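PDB 6BN2: acetyl-CoA acetyltransferase from Elizabethkingia anophelis NUHP1, which probably catalyses the thiolase condensation of two acetyl-CoA molecules to acetoacetyl-CoA and coenzyme A. Local coordinates for residues Val32-Leu37 and Ala67-Ala72; Val40-Ala45 and Lys75-Gly80; Met61-Gln66 and Gln71-Gln76; Lys101-Ala106 and Ser262-Met267. One frame throughout, in Å; residues are numbered along the deposited sequence. Where two conformers were deposited one is given.

Contact 1 of 4, residues Val32-Leu37 and Ala67-Ala72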
loop_
_atom_site.group_PDB
_atom_site.type_symbol
_atom_site.label_atom_id
_atom_site.label_comp_id
_atom_site.label_asym_id
_atom_site.label_seq_id
_atom_site.Cartn_x
_atom_site.Cartn_y
_atom_site.Cartn_z
ATOM N N VAL A 32 -4.393 18.093 -12.016
ATOM C CA VAL A 32 -4.612 16.751 -12.539
ATOM C C VAL A 32 -4.362 15.773 -11.392
ATOM O O VAL A 32 -3.206 15.578 -10.992
ATOM C CB VAL A 32 -3.697 16.454 -13.734
ATOM C CG1 VAL A 32 -3.981 15.073 -14.291
ATOM C CG2 VAL A 32 -3.864 17.540 -14.813
ATOM N N PRO A 33 -5.400 15.150 -10.836
ATOM C CA PRO A 33 -5.214 14.307 -9.637
ATOM C C PRO A 33 -4.221 13.178 -9.859
ATOM O O PRO A 33 -4.052 12.681 -10.972
ATOM C CB PRO A 33 -6.616 13.751 -9.375
ATOM C CG PRO A 33 -7.556 14.710 -10.018
ATOM C CD PRO A 33 -6.807 15.223 -11.254
ATOM N N ALA A 34 -3.578 12.756 -8.762
ATOM C CA ALA A 34 -2.621 11.659 -8.836
ATOM C C ALA A 34 -3.194 10.450 -9.571
ATOM O O ALA A 34 -2.498 9.813 -10.373
ATOM C CB ALA A 34 -2.197 11.248 -7.417
ATOM N N THR A 35 -4.450 10.092 -9.282
ATOM C CA THR A 35 -5.029 8.900 -9.906
ATOM C C THR A 35 -5.173 9.066 -11.409
ATOM O O THR A 35 -5.055 8.084 -12.148
ATOM C CB THR A 35 -6.387 8.561 -9.279
ATOM O OG1 THR A 35 -7.253 9.701 -9.348
ATOM C CG2 THR A 35 -6.222 8.121 -7.800
ATOM N N GLN A 36 -5.429 10.297 -11.874
ATOM C CA GLN A 36 -5.500 10.522 -13.309
ATOM C C GLN A 36 -4.108 10.505 -13.933
ATOM O O GLN A 36 -3.944 10.012 -15.052
ATOM C CB GLN A 36 -6.237 11.831 -13.592
ATOM C CG GLN A 36 -6.156 12.324 -15.023
ATOM C CD GLN A 36 -6.790 11.423 -16.068
ATOM O OE1 GLN A 36 -7.527 10.493 -15.760
ATOM N NE2 GLN A 36 -6.516 11.725 -17.340
ATOM N N LEU A 37 -3.092 11.028 -13.229
ATOM C CA LEU A 37 -1.726 10.865 -13.719
ATOM C C LEU A 37 -1.366 9.387 -13.806
ATOM O O LEU A 37 -0.757 8.948 -14.790
ATOM C CB LEU A 37 -0.735 11.615 -12.821
ATOM C CG LEU A 37 -0.941 13.130 -12.768
ATOM C CD1 LEU A 37 -0.017 13.753 -11.713
ATOM C CD2 LEU A 37 -0.673 13.762 -14.134
ATOM N N ALA A 67 -4.335 10.800 0.988
ATOM C CA ALA A 67 -5.461 11.499 1.594
ATOM C C ALA A 67 -6.221 12.311 0.560
ATOM O O ALA A 67 -5.634 13.100 -0.198
ATOM C CB ALA A 67 -4.980 12.425 2.717
ATOM N N GLY A 68 -7.546 12.141 0.564
ATOM C CA GLY A 68 -8.421 12.906 -0.289
ATOM C C GLY A 68 -8.445 12.472 -1.734
ATOM O O GLY A 68 -9.155 13.101 -2.534
ATOM N N GLU A 69 -7.697 11.422 -2.098
ATOM C CA GLU A 69 -7.758 10.907 -3.461
ATOM C C GLU A 69 -9.025 10.113 -3.723
ATOM O O GLU A 69 -9.307 9.783 -4.878
ATOM C CB GLU A 69 -6.552 10.017 -3.748
ATOM C CG GLU A 69 -5.237 10.760 -3.649
ATOM C CD GLU A 69 -4.075 9.844 -3.961
ATOM O OE1 GLU A 69 -2.999 10.367 -4.316
ATOM O OE2 GLU A 69 -4.249 8.594 -3.829
ATOM N N GLY A 70 -9.799 9.811 -2.687
ATOM C CA GLY A 70 -10.981 8.998 -2.862
ATOM C C GLY A 70 -10.690 7.520 -2.670
ATOM O O GLY A 70 -9.545 7.075 -2.526
ATOM N N GLN A 71 -11.775 6.746 -2.674
ATOM C CA GLN A 71 -11.684 5.319 -2.397
ATOM C C GLN A 71 -10.870 4.592 -3.467
ATOM O O GLN A 71 -11.026 4.847 -4.661
ATOM C CB GLN A 71 -13.094 4.731 -2.333
ATOM C CG GLN A 71 -13.121 3.337 -1.722
ATOM C CD GLN A 71 -14.494 2.701 -1.818
ATOM O OE1 GLN A 71 -15.012 2.474 -2.899
ATOM N NE2 GLN A 71 -15.085 2.394 -0.663
ATOM N N ALA A 72 -10.018 3.657 -3.023
ATOM C CA ALA A 72 -9.258 2.765 -3.901
ATOM C C ALA A 72 -8.503 3.535 -4.980
ATOM O O ALA A 72 -8.808 3.406 -6.169
ATOM C CB ALA A 72 -10.195 1.734 -4.541
HETATM O O HOH W 1 -8.293 11.050 -7.161
#

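Contact 2 of 4, residues Val40-Ala45 and Lys75-Gly80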
loop_
_atom_site.group_PDB
_atom_site.type_symbol
_atom_site.label_atom_id
_atom_site.label_comp_id
_atom_site.label_asym_id
_atom_site.label_seq_id
_atom_site.Cartn_x
_atom_site.Cartn_y
_atom_site.Cartn_z
ATOM N N VAL A 40 -2.931 8.019 -16.941
ATOM C CA VAL A 40 -2.193 8.381 -18.152
ATOM C C VAL A 40 -0.987 7.467 -18.330
ATOM O O VAL A 40 -0.697 6.997 -19.445
ATOM C CB VAL A 40 -1.769 9.862 -18.097
ATOM C CG1 VAL A 40 -0.813 10.179 -19.257
ATOM C CG2 VAL A 40 -3.006 10.782 -18.159
ATOM N N ALA A 41 -0.261 7.202 -17.233
ATOM C CA ALA A 41 0.931 6.370 -17.345
ATOM C C ALA A 41 0.558 4.932 -17.682
ATOM O O ALA A 41 1.186 4.306 -18.544
ATOM C CB ALA A 41 1.752 6.436 -16.049
ATOM N N ILE A 42 -0.470 4.390 -17.018
ATOM C CA ILE A 42 -0.851 3.007 -17.289
ATOM C C ILE A 42 -1.340 2.865 -18.722
ATOM O O ILE A 42 -0.957 1.932 -19.435
ATOM C CB ILE A 42 -1.917 2.531 -16.286
ATOM C CG1 ILE A 42 -1.345 2.466 -14.875
ATOM C CG2 ILE A 42 -2.434 1.151 -16.705
ATOM C CD1 ILE A 42 -2.450 2.259 -13.797
ATOM N N LYS A 43 -2.206 3.783 -19.171
ATOM C CA LYS A 43 -2.681 3.697 -20.545
ATOM C C LYS A 43 -1.520 3.827 -21.518
ATOM O O LYS A 43 -1.456 3.113 -22.519
ATOM C CB LYS A 43 -3.727 4.774 -20.823
ATOM C CG LYS A 43 -4.249 4.723 -22.260
ATOM C CD LYS A 43 -5.537 5.501 -22.414
ATOM C CE LYS A 43 -6.144 5.257 -23.799
ATOM N NZ LYS A 43 -5.228 5.743 -24.857
ATOM N N GLY A 44 -0.558 4.696 -21.198
ATOM C CA GLY A 44 0.609 4.837 -22.057
ATOM C C GLY A 44 1.408 3.556 -22.165
ATOM O O GLY A 44 1.877 3.196 -23.251
ATOM N N ALA A 45 1.552 2.840 -21.047
ATOM C CA ALA A 45 2.304 1.589 -21.061
ATOM C C ALA A 45 1.590 0.531 -21.894
ATOM O O ALA A 45 2.236 -0.212 -22.643
ATOM C CB ALA A 45 2.527 1.094 -19.630
ATOM N N LYS A 75 -7.503 1.566 -8.018
ATOM C CA LYS A 75 -8.606 1.255 -8.928
ATOM C C LYS A 75 -8.929 2.449 -9.812
ATOM O O LYS A 75 -9.213 2.297 -11.009
ATOM C CB LYS A 75 -9.853 0.866 -8.138
ATOM C CG LYS A 75 -11.060 0.487 -9.025
ATOM C CD LYS A 75 -10.871 -0.824 -9.752
ATOM C CE LYS A 75 -10.697 -1.972 -8.751
ATOM N NZ LYS A 75 -10.833 -3.316 -9.390
ATOM N N GLN A 76 -8.954 3.648 -9.220
ATOM C CA GLN A 76 -9.245 4.837 -10.019
ATOM C C GLN A 76 -8.249 4.993 -11.157
ATOM O O GLN A 76 -8.631 5.328 -12.291
ATOM C CB GLN A 76 -9.223 6.082 -9.133
ATOM C CG GLN A 76 -10.327 6.118 -8.075
ATOM C CD GLN A 76 -10.216 7.376 -7.271
ATOM O OE1 GLN A 76 -10.406 8.478 -7.803
ATOM N NE2 GLN A 76 -9.864 7.240 -5.983
ATOM N N ALA A 77 -6.967 4.759 -10.879
ATOM C CA ALA A 77 -5.970 4.837 -11.942
ATOM C C ALA A 77 -6.206 3.767 -13.004
ATOM O O ALA A 77 -6.119 4.042 -14.211
ATOM C CB ALA A 77 -4.556 4.724 -11.350
ATOM N N ALA A 78 -6.455 2.528 -12.580
ATOM C CA ALA A 78 -6.634 1.438 -13.539
ATOM C C ALA A 78 -7.856 1.663 -14.420
ATOM O O ALA A 78 -7.780 1.516 -15.643
ATOM C CB ALA A 78 -6.756 0.096 -12.803
ATOM N N LEU A 79 -9.010 1.973 -13.813
ATOM C CA LEU A 79 -10.213 2.186 -14.612
ATOM C C LEU A 79 -10.061 3.408 -15.513
ATOM O O LEU A 79 -10.515 3.401 -16.668
ATOM C CB LEU A 79 -11.442 2.327 -13.707
ATOM C CG LEU A 79 -11.791 1.078 -12.904
ATOM C CD1 LEU A 79 -13.025 1.345 -12.032
ATOM C CD2 LEU A 79 -12.037 -0.126 -13.825
ATOM N N GLY A 80 -9.388 4.455 -15.015
ATOM C CA GLY A 80 -9.161 5.632 -15.842
ATOM C C GLY A 80 -8.282 5.353 -17.048
ATOM O O GLY A 80 -8.397 6.034 -18.081
#

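Contact 3 of 4, residues Met61-Gln66 and Gln71-Gln76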
loop_
_atom_site.group_PDB
_atom_site.type_symbol
_atom_site.label_atom_id
_atom_site.label_comp_id
_atom_site.label_asym_id
_atom_site.label_seq_id
_atom_site.Cartn_x
_atom_site.Cartn_y
_atom_site.Cartn_z
ATOM N N MET A 61 0.187 0.080 -7.650
ATOM C CA MET A 61 0.660 1.453 -7.823
ATOM C C MET A 61 1.178 2.011 -6.509
ATOM O O MET A 61 0.440 2.055 -5.513
ATOM C CB MET A 61 -0.447 2.362 -8.373
ATOM C CG MET A 61 -0.847 2.017 -9.810
ATOM S SD MET A 61 0.492 2.254 -11.038
ATOM C CE MET A 61 0.303 4.025 -11.369
ATOM N N GLY A 62 2.424 2.482 -6.526
ATOM C CA GLY A 62 2.943 3.236 -5.389
ATOM C C GLY A 62 2.241 4.580 -5.262
ATOM O O GLY A 62 1.899 5.221 -6.254
ATOM N N ASN A 63 2.014 4.999 -4.014
ATOM C CA ASN A 63 1.274 6.235 -3.759
ATOM C C ASN A 63 1.454 6.568 -2.282
ATOM O O ASN A 63 0.936 5.844 -1.437
ATOM C CB ASN A 63 -0.188 5.998 -4.143
ATOM C CG ASN A 63 -1.051 7.253 -4.131
ATOM O OD1 ASN A 63 -0.589 8.411 -4.108
ATOM N ND2 ASN A 63 -2.328 7.018 -4.170
ATOM N N VAL A 64 2.235 7.603 -1.958
ATOM C CA VAL A 64 2.621 7.820 -0.566
ATOM C C VAL A 64 1.560 8.617 0.180
ATOM O O VAL A 64 1.326 8.393 1.380
ATOM C CB VAL A 64 3.977 8.530 -0.501
ATOM C CG1 VAL A 64 4.353 8.812 0.961
ATOM C CG2 VAL A 64 5.032 7.652 -1.171
ATOM N N LEU A 65 0.917 9.563 -0.505
ATOM C CA LEU A 65 0.066 10.568 0.138
ATOM C C LEU A 65 -1.337 10.413 -0.439
ATOM O O LEU A 65 -1.723 11.080 -1.403
ATOM C CB LEU A 65 0.665 11.994 -0.080
ATOM C CG LEU A 65 2.072 12.077 0.519
ATOM C CD1 LEU A 65 2.808 13.310 0.025
ATOM C CD2 LEU A 65 2.034 12.052 2.060
ATOM N N GLN A 66 -2.089 9.478 0.143
ATOM C CA GLN A 66 -3.363 9.039 -0.420
ATOM C C GLN A 66 -4.546 9.879 0.047
ATOM O O GLN A 66 -5.656 9.681 -0.453
ATOM C CB GLN A 66 -3.594 7.570 -0.051
ATOM C CG GLN A 66 -2.475 6.671 -0.630
ATOM C CD GLN A 66 -2.479 5.243 -0.119
ATOM O OE1 GLN A 66 -3.406 4.812 0.568
ATOM N NE2 GLN A 66 -1.426 4.490 -0.460
ATOM N N GLN A 71 -11.775 6.746 -2.674
ATOM C CA GLN A 71 -11.684 5.319 -2.397
ATOM C C GLN A 71 -10.870 4.592 -3.467
ATOM O O GLN A 71 -11.026 4.847 -4.661
ATOM C CB GLN A 71 -13.094 4.731 -2.333
ATOM C CG GLN A 71 -13.121 3.337 -1.722
ATOM C CD GLN A 71 -14.494 2.701 -1.818
ATOM O OE1 GLN A 71 -15.012 2.474 -2.899
ATOM N NE2 GLN A 71 -15.085 2.394 -0.663
ATOM N N ALA A 72 -10.018 3.657 -3.023
ATOM C CA ALA A 72 -9.258 2.765 -3.901
ATOM C C ALA A 72 -8.503 3.535 -4.980
ATOM O O ALA A 72 -8.808 3.406 -6.169
ATOM C CB ALA A 72 -10.195 1.734 -4.541
ATOM N N PRO A 73 -7.514 4.339 -4.598
ATOM C CA PRO A 73 -6.764 5.105 -5.611
ATOM C C PRO A 73 -6.202 4.243 -6.733
ATOM O O PRO A 73 -6.195 4.691 -7.885
ATOM C CB PRO A 73 -5.649 5.788 -4.802
ATOM C CG PRO A 73 -5.791 5.333 -3.392
ATOM C CD PRO A 73 -7.089 4.620 -3.218
ATOM N N ALA A 74 -5.720 3.026 -6.448
ATOM C CA ALA A 74 -5.181 2.237 -7.552
ATOM C C ALA A 74 -6.278 1.784 -8.513
ATOM O O ALA A 74 -6.023 1.646 -9.721
ATOM C CB ALA A 74 -4.373 1.048 -7.018
ATOM N N LYS A 75 -7.503 1.566 -8.018
ATOM C CA LYS A 75 -8.606 1.255 -8.928
ATOM C C LYS A 75 -8.929 2.449 -9.812
ATOM O O LYS A 75 -9.213 2.297 -11.009
ATOM C CB LYS A 75 -9.853 0.866 -8.138
ATOM C CG LYS A 75 -11.060 0.487 -9.025
ATOM C CD LYS A 75 -10.871 -0.824 -9.752
ATOM C CE LYS A 75 -10.697 -1.972 -8.751
ATOM N NZ LYS A 75 -10.833 -3.316 -9.390
ATOM N N GLN A 76 -8.954 3.648 -9.220
ATOM C CA GLN A 76 -9.245 4.837 -10.019
ATOM C C GLN A 76 -8.249 4.993 -11.157
ATOM O O GLN A 76 -8.631 5.328 -12.291
ATOM C CB GLN A 76 -9.223 6.082 -9.133
ATOM C CG GLN A 76 -10.327 6.118 -8.075
ATOM C CD GLN A 76 -10.216 7.376 -7.271
ATOM O OE1 GLN A 76 -10.406 8.478 -7.803
ATOM N NE2 GLN A 76 -9.864 7.240 -5.983
#

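Contact 4 of 4, residues Lys101-Ala106 and Ser262-Met267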
loop_
_atom_site.group_PDB
_atom_site.type_symbol
_atom_site.label_atom_id
_atom_site.label_comp_id
_atom_site.label_asym_id
_atom_site.label_seq_id
_atom_site.Cartn_x
_atom_site.Cartn_y
_atom_site.Cartn_z
ATOM N N LYS A 101 8.979 -0.714 -4.986
ATOM C CA LYS A 101 8.405 -1.844 -4.259
ATOM C C LYS A 101 7.216 -2.421 -5.014
ATOM O O LYS A 101 7.018 -3.639 -5.034
ATOM C CB LYS A 101 7.996 -1.389 -2.853
ATOM C CG LYS A 101 7.499 -2.528 -1.937
ATOM C CD LYS A 101 8.573 -3.609 -1.733
ATOM C CE LYS A 101 8.114 -4.598 -0.637
ATOM N NZ LYS A 101 9.178 -5.631 -0.392
ATOM N N ALA A 102 6.424 -1.562 -5.665
ATOM C CA ALA A 102 5.332 -2.057 -6.507
ATOM C C ALA A 102 5.857 -2.987 -7.598
ATOM O O ALA A 102 5.290 -4.058 -7.844
ATOM C CB ALA A 102 4.574 -0.882 -7.140
ATOM N N VAL A 103 6.929 -2.576 -8.282
ATOM C CA VAL A 103 7.511 -3.412 -9.334
ATOM C C VAL A 103 8.046 -4.720 -8.760
ATOM O O VAL A 103 7.857 -5.792 -9.348
ATOM C CB VAL A 103 8.615 -2.636 -10.074
ATOM C CG1 VAL A 103 9.403 -3.585 -11.000
ATOM C CG2 VAL A 103 8.000 -1.468 -10.863
ATOM N N MET A 104 8.723 -4.657 -7.605
ATOM C CA MET A 104 9.260 -5.866 -6.982
ATOM C C MET A 104 8.148 -6.833 -6.583
ATOM O O MET A 104 8.242 -8.042 -6.828
ATOM C CB MET A 104 10.109 -5.472 -5.764
ATOM C CG MET A 104 11.343 -4.672 -6.164
ATOM S SD MET A 104 12.091 -3.808 -4.739
ATOM C CE MET A 104 12.309 -5.145 -3.574
ATOM N N MET A 105 7.096 -6.319 -5.937
ATOM C CA MET A 105 5.964 -7.158 -5.544
ATOM C C MET A 105 5.294 -7.776 -6.762
ATOM O O MET A 105 4.849 -8.919 -6.726
ATOM C CB MET A 105 4.948 -6.327 -4.755
ATOM C CG MET A 105 5.458 -5.886 -3.394
ATOM S SD MET A 105 4.401 -4.637 -2.641
ATOM C CE MET A 105 4.045 -5.423 -1.043
ATOM N N ALA A 106 5.198 -7.009 -7.845
ATOM C CA ALA A 106 4.610 -7.548 -9.063
ATOM C C ALA A 106 5.477 -8.661 -9.641
ATOM O O ALA A 106 4.960 -9.684 -10.113
ATOM C CB ALA A 106 4.409 -6.421 -10.081
ATOM N N SER A 262 4.172 6.957 -13.251
ATOM C CA SER A 262 4.964 6.075 -14.104
ATOM C C SER A 262 4.353 4.677 -14.049
ATOM O O SER A 262 3.640 4.323 -13.098
ATOM C CB SER A 262 6.433 6.044 -13.664
ATOM O OG SER A 262 6.519 5.852 -12.252
ATOM N N ALA A 263 4.613 3.885 -15.086
ATOM C CA ALA A 263 3.994 2.567 -15.120
ATOM C C ALA A 263 4.784 1.637 -16.023
ATOM O O ALA A 263 5.289 2.052 -17.075
ATOM C CB ALA A 263 2.543 2.654 -15.607
ATOM N N LEU A 264 4.842 0.375 -15.608
ATOM C CA LEU A 264 5.519 -0.680 -16.344
ATOM C C LEU A 264 4.581 -1.864 -16.490
ATOM O O LEU A 264 3.727 -2.120 -15.635
ATOM C CB LEU A 264 6.810 -1.134 -15.639
ATOM C CG LEU A 264 7.930 -0.105 -15.412
ATOM C CD1 LEU A 264 7.635 0.851 -14.260
ATOM C CD2 LEU A 264 9.230 -0.874 -15.118
ATOM N N VAL A 265 4.734 -2.596 -17.580
ATOM C CA VAL A 265 4.039 -3.866 -17.740
ATOM C C VAL A 265 5.073 -4.975 -17.637
ATOM O O VAL A 265 6.082 -4.951 -18.352
ATOM C CB VAL A 265 3.281 -3.953 -19.074
ATOM C CG1 VAL A 265 2.649 -5.343 -19.188
ATOM C CG2 VAL A 265 2.188 -2.859 -19.174
ATOM N N LEU A 266 4.827 -5.922 -16.730
ATOM C CA LEU A 266 5.663 -7.094 -16.504
ATOM C C LEU A 266 4.980 -8.338 -17.052
ATOM O O LEU A 266 3.756 -8.476 -16.945
ATOM C CB LEU A 266 5.911 -7.284 -15.007
ATOM C CG LEU A 266 7.175 -6.728 -14.355
ATOM C CD1 LEU A 266 7.461 -5.330 -14.780
ATOM C CD2 LEU A 266 7.034 -6.827 -12.839
ATOM N N MET A 267 5.765 -9.268 -17.592
ATOM C CA MET A 267 5.197 -10.497 -18.126
ATOM C C MET A 267 6.134 -11.665 -17.890
ATOM O O MET A 267 7.357 -11.505 -17.835
ATOM C CB MET A 267 4.941 -10.427 -19.638
ATOM C CG MET A 267 3.706 -9.666 -20.020
ATOM S SD MET A 267 3.432 -9.683 -21.782
ATOM C CE MET A 267 2.055 -8.520 -21.849
#

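Contact 1 of 4, residues Val32-Leu37 and Ala67-Ala72
Ala34 and Thr35, in the first turn of helix 34-48, face the side chain of Glu69, which belongs to the connection between strand 59-62 and helix 73-80 in the thiolase N-terminal domain. The closest pair of alpha carbons is Thr35 CA and Glu69 CA, 7.3 Å apart, so the backbones stay apart and the Glu69 side chain reaches across to the helix. Its CG is anti to the carbonyl carbon (chi1 -62°) and the chain is extended beyond CG, which carries the carboxylate alongside the helix start. There OE1 of Glu69 meets the methyl of Ala34 at 3.3 Å (CB to OE1), a polar atom against a hydrocarbon with no hydrogen bond between the segments. The other oxygen stands farther from the helix, with Thr35 CG2 4.5 Å from Glu69 OE2, and it lies close to the side-chain amide of Asn63, whose orientation is doubtful. Thr35 divides its two branches: the methyl faces the carboxylate while the hydroxyl turns to a water. The carbonyl O of Pro33, the N-cap residue, accepts the Leu37 amide and closes the first helical turn. On the connection, the amides of Gly68 and Gly70 bind Asp153 of the second subunit, so the loop that carries Glu69 also takes part in an interface with that subunit. The water completes the contact: it lies 2.8 Å from Thr35 OG1 and donates to Glu69 O, also at 2.8 Å.

Contact 2 of 4, residues Val40-Ala45 and Lys75-Gly80
Ile42 reaches from helix 34-48 to Ala77 and Ala78 on helix 73-80, joining two helices that both pack against the sheet of the thiolase N-terminal domain. Taken in order, the segment first meets the sheet through Ala41, which touches Ala261 and Ala263 of strand 258-268. Ile42 then makes the crossing. Its CG1 lies anti to the carbonyl carbon (chi1 -66°) and chi2 is extended at 169°, which sends CD1 out as the far end of the side chain. That methyl sits 4.1 Å from Ala77 CB, while the backbone beside it is equally near, with Ile42 CD1 4.1 Å from Ala77 O and 4.2 Å from Ala78 N. Small residues allow this: the alpha carbons of Ile42 and Ala78 come within 7.1 Å. The same isoleucine also packs on Val59 and Met61 of strand 59-62, and on Leu83 in a loop, so it is shared between the second helix and the sheet. Lys43 instead forms a salt bridge to Asp47 on its own helix. Ala45 returns to the sheet, touching Val265, and its carbonyl accepts from Ser16 OG. Between the two segments there is no hydrogen bond or salt bridge. One isoleucine methyl set against the Ala77 methyl and the nearby backbone of Ala77 and Ala78 implies cohesion from van der Waals contact and burial, with position set by shape and not by bond direction.

Contact 3 of 4, residues Met61-Gln66 and Gln71-Gln76
Met61 and Asn63 meet Ala74 and Pro73, where the chain leaving strand 59-62 lies against the first turn of helix 73-80. The apolar part is small. Met61 CB and Ala74 CB are 4.4 Å apart, and the alpha carbons of these two residues, at 5.9 Å, are the nearest between the segments. Only the root of Met61 serves here: its CB points at the helix, but the bent chain leads the thioether away, toward Met123 and Ile42. A second kind of meeting sets a flat amide against a ring. Asn63 holds CG anti to its backbone N (chi1 -171°), and its amide end approaches CB and CG of Pro73, the two side chains crossing at about a right angle; which amide atom faces the ring is doubtful. Pro73 is also flanked by Thr35 of helix 34-48 and Met123 of strand 117-125.

Hydrogen bonds act within each segment and not between them. Gln66 folds back so that NE2 donates to Asn63 O at 2.9 Å, fairly straight at 158°, with the acceptor close to its amide plane; OE1 is taken by Asn93 of the second subunit. Gln76 NE2 reaches Gln71 O at 3.0 Å with a bent 134° angle, coming from above the carbonyl plane, while also binding Glu69 O. Gln76 N to Ala72 O closes the first helical turn behind the Ala72 N-cap. The arrangement is the first half of a beta-alpha-beta crossover, strand 59-62 to helix 73-80, which returns to the parallel neighbouring strand 89-93 in the thiolase N-terminal domain.

Contact 4 of 4, residues Lys101-Ala106 and Ser262-Met267
Val103 and Ala106, one turn apart on helix 98-111, pack on Leu264 and Leu266 of strand 258-268. The segments run almost parallel, 14° between their directions, and their axes come within 9.9 Å. Packing is closest round Leu266, whose CD2 lies 3.8 Å from Ala106 CB and 3.7 Å from Val103 O, placing a methyl against that backbone carbonyl oxygen. Leu266 was modelled in two conformers, so the closeness of this packing applies to one of them and is less certain. The Leu264 end is looser: Val103 and Leu264 cross at about a right angle and meet through CG2 and CD1, 4.1 Å apart. Both Val103 methyls are used, since CG1, anti to the backbone N at chi1 170°, lies on the Leu266 side.

No touching residue faces solvent. Met104 points away from strand 258-268 and packs on Tyr286 and Asp288 of strand 281-290 in the same sheet, while Lys101 makes salt bridges to Asp288 and to Asp58 of the second subunit. Ile118 and Ala120 of the adjacent strand 117-125 extend the apolar surface at Ala106. A buried helix lying along a sheet in this way, shortly after Cys96, found S-acetylated here and predicted to carry the acyl-thioester intermediate, is consistent with the central helical layer of the thiolase fold.

How the contacts relate
Contacts 1, 2 and 3 form one continuous cluster around helices 34-48 and 73-80. Contacts 1 and 3 have centres about 6 Å apart and share Gln71 and Ala72, while contact 2, with its centre about 12 Å from that of contact 1, joins contact 3 where Ile42 CD1 lies 4.0 Å from Met61 SD. Contact 4 uses the other face of strand 258-268: its Leu264 and Leu266 meet helix 98-111, whereas Ala263 CB approaches Ala41 O of contact 2 at 3.6 Å. Centres of contacts 1 and 4 are about 19 Å apart. All four lie away from the annotated sites, though helix 98-111 closely follows the S-acetylated Cys96 in the chain.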